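Side-chain contacts in alpha-actinin-like protein 1 (Schizosaccharomyces pombe, PDB 5BVR), which binds actin filaments and takes part in forming and organising the actin ring during cytokinesis and septation, here seen as its N-terminal actin-binding domain: residues R14-W19 / L103-I108; L189-A194 / I204-V209. One frame throughout, in Å; residues are numbered along the deposited sequence.

Interaction 1. Residues R14-W19 / L103-I108; sequences RTFTKW and LILGLI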
# COMPACT_ATOMS: atom_id res chain seq x y z
N ARG A 14 7.65 -6.35 -3.42
CA ARG A 14 6.67 -6.52 -4.47
C ARG A 14 5.43 -5.70 -4.19
O ARG A 14 4.88 -5.08 -5.10
CB ARG A 14 6.36 -8.00 -4.67
CG ARG A 14 7.53 -8.70 -5.37
CD ARG A 14 7.27 -10.18 -5.58
NE ARG A 14 7.26 -10.92 -4.33
CZ ARG A 14 6.17 -11.39 -3.72
NH1 ARG A 14 4.95 -11.22 -4.25
NH2 ARG A 14 6.31 -12.05 -2.59
N THR A 15 5.00 -5.65 -2.95
CA THR A 15 3.78 -4.92 -2.61
C THR A 15 3.97 -3.43 -2.80
O THR A 15 3.10 -2.73 -3.37
CB THR A 15 3.35 -5.21 -1.16
OG1 THR A 15 3.10 -6.61 -1.00
CG2 THR A 15 2.10 -4.47 -0.81
N PHE A 16 5.08 -2.92 -2.31
CA PHE A 16 5.40 -1.50 -2.47
C PHE A 16 5.57 -1.13 -3.93
O PHE A 16 5.17 -0.04 -4.32
CB PHE A 16 6.67 -1.12 -1.69
CG PHE A 16 6.49 -1.03 -0.18
CD1 PHE A 16 5.31 -1.46 0.47
CD2 PHE A 16 7.52 -0.53 0.62
CE1 PHE A 16 5.19 -1.38 1.86
CE2 PHE A 16 7.39 -0.45 2.01
CZ PHE A 16 6.20 -0.88 2.63
N THR A 17 6.15 -2.02 -4.73
CA THR A 17 6.28 -1.77 -6.17
C THR A 17 4.91 -1.68 -6.80
O THR A 17 4.63 -0.77 -7.58
CB THR A 17 7.10 -2.87 -6.85
OG1 THR A 17 8.41 -2.86 -6.29
CG2 THR A 17 7.20 -2.66 -8.36
N LYS A 18 4.02 -2.61 -6.46
CA LYS A 18 2.68 -2.58 -7.03
C LYS A 18 1.93 -1.31 -6.60
O LYS A 18 1.23 -0.69 -7.43
CB LYS A 18 1.90 -3.86 -6.63
CG LYS A 18 2.32 -5.07 -7.47
CD LYS A 18 1.69 -6.37 -7.01
CE LYS A 18 2.67 -7.14 -6.14
NZ LYS A 18 2.16 -8.45 -5.66
N TRP A 19 2.09 -0.89 -5.34
CA TRP A 19 1.47 0.34 -4.85
C TRP A 19 1.99 1.54 -5.67
O TRP A 19 1.20 2.35 -6.16
CB TRP A 19 1.75 0.51 -3.36
CG TRP A 19 1.25 1.82 -2.85
CD1 TRP A 19 -0.02 2.12 -2.43
CD2 TRP A 19 2.01 3.02 -2.74
NE1 TRP A 19 -0.07 3.44 -2.03
CE2 TRP A 19 1.15 4.01 -2.23
CE3 TRP A 19 3.33 3.35 -3.01
CZ2 TRP A 19 1.59 5.31 -1.98
CZ3 TRP A 19 3.76 4.63 -2.76
CH2 TRP A 19 2.90 5.60 -2.27
N LEU A 103 16.91 1.20 2.44
CA LEU A 103 16.55 2.59 2.69
C LEU A 103 15.45 3.03 1.74
O LEU A 103 14.57 3.78 2.13
CB LEU A 103 17.77 3.49 2.58
CG LEU A 103 18.84 3.24 3.65
CD1 LEU A 103 20.00 4.21 3.46
CD2 LEU A 103 18.28 3.37 5.04
N ILE A 104 15.45 2.51 0.53
CA ILE A 104 14.40 2.80 -0.43
C ILE A 104 13.04 2.29 0.06
O ILE A 104 12.06 3.01 0.01
CB ILE A 104 14.76 2.25 -1.82
CG1 ILE A 104 15.85 3.13 -2.47
CG2 ILE A 104 13.53 2.22 -2.71
CD1 ILE A 104 16.50 2.51 -3.68
N LEU A 105 13.00 1.05 0.56
CA LEU A 105 11.73 0.51 1.07
C LEU A 105 11.26 1.31 2.26
O LEU A 105 10.05 1.52 2.41
CB LEU A 105 11.86 -0.97 1.43
CG LEU A 105 12.08 -1.88 0.22
CD1 LEU A 105 12.22 -3.31 0.69
CD2 LEU A 105 10.99 -1.76 -0.85
N GLY A 106 12.19 1.72 3.13
CA GLY A 106 11.88 2.60 4.25
C GLY A 106 11.23 3.90 3.83
O GLY A 106 10.26 4.37 4.43
N LEU A 107 11.78 4.50 2.79
CA LEU A 107 11.26 5.74 2.29
C LEU A 107 9.86 5.55 1.71
O LEU A 107 8.97 6.35 1.98
CB LEU A 107 12.19 6.32 1.23
CG LEU A 107 11.79 7.68 0.67
CD1 LEU A 107 11.73 8.73 1.76
CD2 LEU A 107 12.77 8.08 -0.41
N ILE A 108 9.67 4.50 0.92
CA ILE A 108 8.37 4.25 0.34
C ILE A 108 7.33 4.03 1.45
O ILE A 108 6.22 4.54 1.36
CB ILE A 108 8.40 3.10 -0.66
CG1 ILE A 108 9.30 3.49 -1.83
CG2 ILE A 108 6.98 2.77 -1.14
CD1 ILE A 108 9.61 2.37 -2.74

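Interaction 2. Residues L189-A194 / I204-V209; sequences LAFDIA and IEVEDV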
# COMPACT_ATOMS: atom_id res chain seq x y z
N LEU A 189 -10.74 -15.75 -3.40
CA LEU A 189 -12.08 -15.22 -3.69
C LEU A 189 -12.15 -13.73 -3.33
O LEU A 189 -12.56 -12.89 -4.15
CB LEU A 189 -13.13 -16.01 -2.91
CG LEU A 189 -14.58 -15.63 -3.19
CD1 LEU A 189 -14.99 -16.04 -4.59
CD2 LEU A 189 -15.49 -16.26 -2.14
N ALA A 190 -11.74 -13.39 -2.11
CA ALA A 190 -11.78 -12.01 -1.66
C ALA A 190 -10.93 -11.12 -2.56
O ALA A 190 -11.39 -10.07 -3.00
CB ALA A 190 -11.31 -11.90 -0.22
N PHE A 191 -9.69 -11.51 -2.84
CA PHE A 191 -8.82 -10.68 -3.65
C PHE A 191 -9.42 -10.47 -5.04
O PHE A 191 -9.33 -9.37 -5.59
CB PHE A 191 -7.43 -11.28 -3.77
CG PHE A 191 -6.62 -11.26 -2.50
CD1 PHE A 191 -7.15 -10.82 -1.28
CD2 PHE A 191 -5.30 -11.67 -2.52
CE1 PHE A 191 -6.35 -10.82 -0.12
CE2 PHE A 191 -4.52 -11.66 -1.39
CZ PHE A 191 -5.05 -11.23 -0.19
N ASP A 192 -10.02 -11.53 -5.59
CA ASP A 192 -10.61 -11.46 -6.94
C ASP A 192 -11.83 -10.55 -6.97
O ASP A 192 -11.98 -9.70 -7.85
CB ASP A 192 -11.03 -12.86 -7.40
CG ASP A 192 -9.87 -13.75 -7.77
OD1 ASP A 192 -8.74 -13.25 -7.90
OD2 ASP A 192 -10.11 -14.98 -7.94
N ILE A 193 -12.72 -10.73 -6.00
CA ILE A 193 -13.92 -9.91 -5.94
C ILE A 193 -13.58 -8.44 -5.69
O ILE A 193 -14.12 -7.55 -6.35
CB ILE A 193 -14.89 -10.43 -4.89
CG1 ILE A 193 -15.44 -11.79 -5.33
CG2 ILE A 193 -16.03 -9.46 -4.67
CD1 ILE A 193 -16.23 -12.50 -4.24
N ALA A 194 -12.69 -8.18 -4.74
CA ALA A 194 -12.21 -6.82 -4.47
C ALA A 194 -11.72 -6.15 -5.74
O ALA A 194 -12.05 -4.99 -6.03
CB ALA A 194 -11.11 -6.86 -3.43
N ILE A 204 -1.18 -7.55 -3.06
CA ILE A 204 -0.53 -8.71 -2.45
C ILE A 204 -1.03 -9.99 -3.08
O ILE A 204 -2.17 -10.07 -3.51
CB ILE A 204 -0.71 -8.75 -0.92
CG1 ILE A 204 -2.19 -8.82 -0.53
CG2 ILE A 204 -0.06 -7.57 -0.28
CD1 ILE A 204 -2.42 -8.90 0.97
N GLU A 205 -0.15 -10.97 -3.16
CA GLU A 205 -0.52 -12.27 -3.71
C GLU A 205 -1.11 -13.11 -2.58
O GLU A 205 -0.78 -12.91 -1.40
CB GLU A 205 0.71 -12.99 -4.27
CG GLU A 205 1.57 -12.18 -5.24
CD GLU A 205 0.98 -12.10 -6.61
OE1 GLU A 205 -0.16 -12.56 -6.80
OE2 GLU A 205 1.68 -11.57 -7.52
N VAL A 206 -1.99 -14.03 -2.95
CA VAL A 206 -2.56 -14.92 -1.96
C VAL A 206 -1.46 -15.60 -1.14
O VAL A 206 -1.53 -15.66 0.11
CB VAL A 206 -3.47 -15.97 -2.65
CG1 VAL A 206 -3.83 -17.11 -1.70
CG2 VAL A 206 -4.71 -15.27 -3.20
N GLU A 207 -0.42 -16.11 -1.81
CA GLU A 207 0.63 -16.84 -1.12
C GLU A 207 1.46 -15.95 -0.19
O GLU A 207 2.19 -16.43 0.66
CB GLU A 207 1.50 -17.62 -2.11
CG GLU A 207 2.20 -16.78 -3.17
CD GLU A 207 1.38 -16.56 -4.45
OE1 GLU A 207 0.13 -16.64 -4.42
OE2 GLU A 207 2.00 -16.29 -5.51
N ASP A 208 1.33 -14.63 -0.35
CA ASP A 208 2.10 -13.72 0.49
C ASP A 208 1.52 -13.63 1.91
O ASP A 208 2.19 -13.17 2.83
CB ASP A 208 2.16 -12.31 -0.10
CG ASP A 208 2.90 -12.24 -1.43
OD1 ASP A 208 3.77 -13.10 -1.67
OD2 ASP A 208 2.61 -11.30 -2.22
N VAL A 209 0.27 -14.04 2.10
CA VAL A 209 -0.41 -13.86 3.39
C VAL A 209 -1.16 -15.12 3.86
O VAL A 209 -1.24 -15.34 5.07
CB VAL A 209 -1.35 -12.62 3.36
CG1 VAL A 209 -2.11 -12.56 2.09
CG2 VAL A 209 -2.32 -12.56 4.56

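Interaction 1. Residues R14-W19 / L103-I108
F16 meets L105 and I108 along one side of its ring, a worked example of how one aromatic can carry most of a contact between two helices. The apolar contacts centre on the CG2 methyl of I108. It rests 3.8 Å from F16 CD2 and 4.1 Å from W19 CZ3, lodged between the two aromatic side chains that helix 11-25 sends across. Because CG2 of I108 lies anti to the backbone N, it reaches toward both rings; I108 and each aromatic point in opposite senses and overlap alongside one another. L105 adds one branch, its CD2 lying 4.0 Å from F16 CD2.

The two helices, 11-25 and 101-117, are the first and last of the N-terminal calponin-homology domain, and the second carries part of the actin-binding region. Their segment axes come within 10.7 Å and are inclined at 52°, so side chains, not backbones, make most of the contact.

One contact pairs the ring edge with a backbone oxygen. L105 O lies near the plane of the F16 ring, at its edge, 3.3 Å from CE2; no hydrogen bond crosses between the segments. Farther along helix 101-117, W109 and I112 also touch F16, while T222 of helix 217-234, from the second calponin-homology domain, touches both aromatic side chains.

Interaction 2. Residues L189-A194 / I204-V209
With CG anti to its own carbonyl carbon (chi1 -70°), F191 extends its ring off helix 183-198 into the bend formed by 204-209, and I204, with CG1 between backbone N and carbonyl carbon (chi1 60°), turns its outer branch across to meet it. The two side chains cross nearly at a right angle, I204 CD1 lying 3.7 Å from F191 CZ. Two valines add to this: V206 CG2 is 3.7 Å from F191 CD2, and V209 CG1 approaches CZ at the ring edge, 4.0 Å away. I204 O is 3.5 Å from F191 CE2, and the carbonyl carbon of E205 lies at the edge in the plane of the ring.

The bend is tied by a bond from E205 N to D208 OD2 (2.9 Å, 158°), which arrives from above the carboxylate plane, and by D208 N donating back to E205 O. These two bonds probably brace the turn that carries V206 and V209. Within the second calponin-homology domain, V206 also packs on R184, M187 and Q188 of helix 183-198, I204 and V209 touch Y223 and I220 of helix 217-234, and F191 makes edge-to-face ring contacts with Y223 and with F161 of helix 159-168.

Both contacts are buried, apolar and built round a phenylalanine, but in different domains. The nearby backbone oxygen lies at the ring edge in interaction 1, obliquely in interaction 2. Interaction 1 joins two long helices of the first calponin-homology domain; interaction 2 sets one helix of the second against a short turn. Their centres are about 19 Å apart, yet they meet at the domain boundary, where R14 NH2 forms a salt bridge of 2.9 Å to D208 OD1, while T15 packs on I204. D208 thus holds its own turn with one oxygen and the other domain with the second. Helix 217-234 touches residues of both contacts, consistent with a compact pairing of the two domains.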